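Local coordinates for protein tryptophan decarboxylase 1 (Oryza sativa subsp. japonica, PDB 6KHP) that decarboxylates L-tryptophan to tryptamine and 5-hydroxy-L-tryptophan to serotonin, using pyridoxal 5'-phosphate, in the plant's route to serotonin, at residues 125-130 with 358-363. Sequence-based numbering, arbitrary orientation.
Sequences VGFTWQ and EYLKNH. With TSS (2-(1H-indol-3-yl)ethanamine), chain D.
Phe127 lies between Leu360 and a bound tryptamine, the reaction product, whose N1 is modelled 1.3 Å from Tyr359 OH, a separation of covalent length that is chemically doubtful. The Phe127 ring fills the space between Leu360 and the ligand: CE1 meets Leu360 CD2 at 3.5 Å, CE2 lies 3.6 Å from tryptamine CB, and Phe103 of the second subunit meets the same ring edge-to-face (T-shaped). An alanine here is likely to open a gap between Leu360 and the tryptamine ethyl chain, giving both freedom to shift. In this fold-type I, group II decarboxylase, 358-363 corresponds to part of the catalytic loop of related enzymes and bears the proton donor Tyr359; Tyr359 OH also bonds to NE2 of His214, a serotonin-binding residue, of the second subunit, consistent with an active site at the dimer interface. Two waters carry the polar link between the loops. One lies 2.7 Å from Thr128 OG1, which also bonds to the backbone N of Ala131, and donates to Leu360 O; the other accepts from Gln130 N and donates to Asn362 OD1 (2.9 Å). With Asn362 CG between backbone N and carbonyl carbon (chi1 58°), ND2 turns back to Leu360 O (2.9 Å, 148°), while OD1 also caps helix 363-367 through Ser365 N. Gln130 CB packs 3.6 Å from Asn362 OD1, and Val125 CG2 touches the indole at CH2 (3.6 Å).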
loop_
_atom_site.group_PDB
_atom_site.type_symbol
_atom_site.label_atom_id
_atom_site.label_comp_id
_atom_site.label_asym_id
_atom_site.label_seq_id
_atom_site.Cartn_x
_atom_site.Cartn_y
_atom_site.Cartn_z
ATOM N N VAL A 125 22.863 -25.062 -5.737
ATOM C CA VAL A 125 24.008 -24.151 -5.816
ATOM C C VAL A 125 25.211 -24.973 -6.268
ATOM O O VAL A 125 25.804 -25.714 -5.472
ATOM C CB VAL A 125 24.296 -23.464 -4.479
ATOM C CG1 VAL A 125 25.395 -22.424 -4.661
ATOM C CG2 VAL A 125 23.007 -22.846 -3.881
ATOM N N GLY A 126 25.602 -24.832 -7.526
ATOM C CA GLY A 126 26.537 -25.783 -8.092
ATOM C C GLY A 126 27.990 -25.358 -8.128
ATOM O O GLY A 126 28.624 -25.456 -9.185
ATOM N N PHE A 127 28.547 -24.924 -6.993
ATOM C CA PHE A 127 29.928 -24.440 -7.008
ATOM C C PHE A 127 30.916 -25.548 -7.360
ATOM O O PHE A 127 31.916 -25.289 -8.034
ATOM C CB PHE A 127 30.299 -23.799 -5.666
ATOM C CG PHE A 127 29.581 -24.382 -4.461
ATOM C CD1 PHE A 127 29.922 -25.635 -3.961
ATOM C CD2 PHE A 127 28.621 -23.649 -3.801
ATOM C CE1 PHE A 127 29.297 -26.155 -2.832
ATOM C CE2 PHE A 127 27.977 -24.158 -2.676
ATOM C CZ PHE A 127 28.312 -25.412 -2.192
ATOM N N THR A 128 30.652 -26.784 -6.931
ATOM C CA THR A 128 31.425 -27.955 -7.326
ATOM C C THR A 128 30.522 -28.944 -8.055
ATOM O O THR A 128 29.286 -28.874 -7.971
ATOM C CB THR A 128 32.057 -28.657 -6.111
ATOM O OG1 THR A 128 31.014 -29.068 -5.209
ATOM C CG2 THR A 128 33.040 -27.724 -5.382
ATOM N N TRP A 129 31.157 -29.878 -8.774
ATOM C CA TRP A 129 30.409 -30.979 -9.373
ATOM C C TRP A 129 29.628 -31.741 -8.301
ATOM O O TRP A 129 28.433 -32.007 -8.466
ATOM C CB TRP A 129 31.361 -31.909 -10.140
ATOM C CG TRP A 129 30.696 -33.177 -10.697
ATOM C CD1 TRP A 129 30.153 -33.340 -11.944
ATOM C CD2 TRP A 129 30.516 -34.428 -10.025
ATOM N NE1 TRP A 129 29.645 -34.609 -12.086
ATOM C CE2 TRP A 129 29.857 -35.299 -10.923
ATOM C CE3 TRP A 129 30.850 -34.900 -8.749
ATOM C CZ2 TRP A 129 29.527 -36.612 -10.589
ATOM C CZ3 TRP A 129 30.521 -36.213 -8.417
ATOM C CH2 TRP A 129 29.866 -37.048 -9.334
ATOM N N GLN A 130 30.273 -32.034 -7.163
ATOM C CA GLN A 130 29.610 -32.766 -6.084
ATOM C C GLN A 130 28.401 -32.018 -5.533
ATOM O O GLN A 130 27.414 -32.653 -5.132
ATOM C CB GLN A 130 30.598 -33.048 -4.947
ATOM C CG GLN A 130 30.069 -34.031 -3.891
ATOM C CD GLN A 130 29.612 -35.343 -4.523
ATOM O OE1 GLN A 130 28.453 -35.493 -4.933
ATOM N NE2 GLN A 130 30.530 -36.289 -4.631
ATOM N N GLU A 358 38.734 -25.838 2.523
ATOM C CA GLU A 358 38.607 -27.171 3.094
ATOM C C GLU A 358 37.162 -27.648 3.072
ATOM O O GLU A 358 36.897 -28.818 2.772
ATOM C CB GLU A 358 39.154 -27.158 4.519
ATOM C CG GLU A 358 38.974 -28.449 5.266
ATOM C CD GLU A 358 39.857 -29.538 4.726
ATOM O OE1 GLU A 358 40.987 -29.227 4.280
ATOM O OE2 GLU A 358 39.419 -30.705 4.724
ATOM N N TYR A 359 36.206 -26.748 3.352
ATOM C CA TYR A 359 34.817 -27.175 3.506
ATOM C C TYR A 359 34.198 -27.623 2.186
ATOM O O TYR A 359 33.150 -28.280 2.203
ATOM C CB TYR A 359 33.973 -26.061 4.154
ATOM C CG TYR A 359 33.452 -25.006 3.192
ATOM C CD1 TYR A 359 34.310 -24.034 2.661
ATOM C CD2 TYR A 359 32.110 -24.970 2.826
ATOM C CE1 TYR A 359 33.857 -23.069 1.783
ATOM C CE2 TYR A 359 31.634 -24.000 1.939
ATOM C CZ TYR A 359 32.521 -23.055 1.415
ATOM O OH TYR A 359 32.064 -22.091 0.531
ATOM N N LEU A 360 34.834 -27.321 1.050
ATOM C CA LEU A 360 34.327 -27.742 -0.248
ATOM C C LEU A 360 34.998 -29.004 -0.776
ATOM O O LEU A 360 34.560 -29.531 -1.808
ATOM C CB LEU A 360 34.485 -26.616 -1.277
ATOM C CG LEU A 360 33.580 -25.398 -1.068
ATOM C CD1 LEU A 360 33.674 -24.459 -2.253
ATOM C CD2 LEU A 360 32.138 -25.831 -0.849
ATOM N N LYS A 361 36.017 -29.516 -0.081
ATOM C CA LYS A 361 36.778 -30.650 -0.590
ATOM C C LYS A 361 35.918 -31.905 -0.697
ATOM O O LYS A 361 35.082 -32.184 0.164
ATOM C CB LYS A 361 37.987 -30.916 0.300
ATOM C CG LYS A 361 39.106 -29.923 0.055
ATOM C CD LYS A 361 40.275 -30.135 0.992
ATOM C CE LYS A 361 41.317 -29.031 0.800
ATOM N NZ LYS A 361 42.192 -28.936 2.009
ATOM N N ASN A 362 36.143 -32.663 -1.768
ATOM C CA ASN A 362 35.417 -33.896 -2.031
ATOM C C ASN A 362 36.257 -34.758 -2.957
ATOM O O ASN A 362 37.181 -34.272 -3.616
ATOM C CB ASN A 362 34.056 -33.619 -2.664
ATOM C CG ASN A 362 34.174 -32.838 -3.955
ATOM O OD1 ASN A 362 34.209 -33.414 -5.044
ATOM N ND2 ASN A 362 34.249 -31.519 -3.838
ATOM N N HIS A 363 35.893 -36.041 -3.028
ATOM C CA HIS A 363 36.699 -37.004 -3.778
ATOM C C HIS A 363 36.688 -36.701 -5.272
ATOM O O HIS A 363 37.718 -36.838 -5.942
ATOM C CB HIS A 363 36.209 -38.432 -3.519
ATOM C CG HIS A 363 36.360 -38.881 -2.091
ATOM N ND1 HIS A 363 37.392 -38.459 -1.274
ATOM C CD2 HIS A 363 35.607 -39.721 -1.336
ATOM C CE1 HIS A 363 37.266 -39.015 -0.082
ATOM N NE2 HIS A 363 36.192 -39.786 -0.093
HETATM N N1 TSS D . 30.762 -22.108 0.509
HETATM C CA TSS D . 29.665 -21.332 -0.058
HETATM C CB TSS D . 28.295 -21.962 0.207
HETATM C CG TSS D . 27.290 -21.165 -0.636
HETATM C CD1 TSS D . 27.882 -20.365 -1.611
HETATM N NE1 TSS D . 26.887 -19.705 -2.280
HETATM C CE2 TSS D . 25.671 -20.091 -1.732
HETATM C CD2 TSS D . 25.922 -20.999 -0.720
HETATM C CZ2 TSS D . 24.343 -19.727 -2.038
HETATM C CH2 TSS D . 23.287 -20.274 -1.312
HETATM C CZ3 TSS D . 23.540 -21.189 -0.285
HETATM C CE3 TSS D . 24.844 -21.556 0.012
HETATM O O HOH W 1 31.767 -29.488 -2.623
HETATM O O HOH W 2 33.044 -31.921 -7.240
#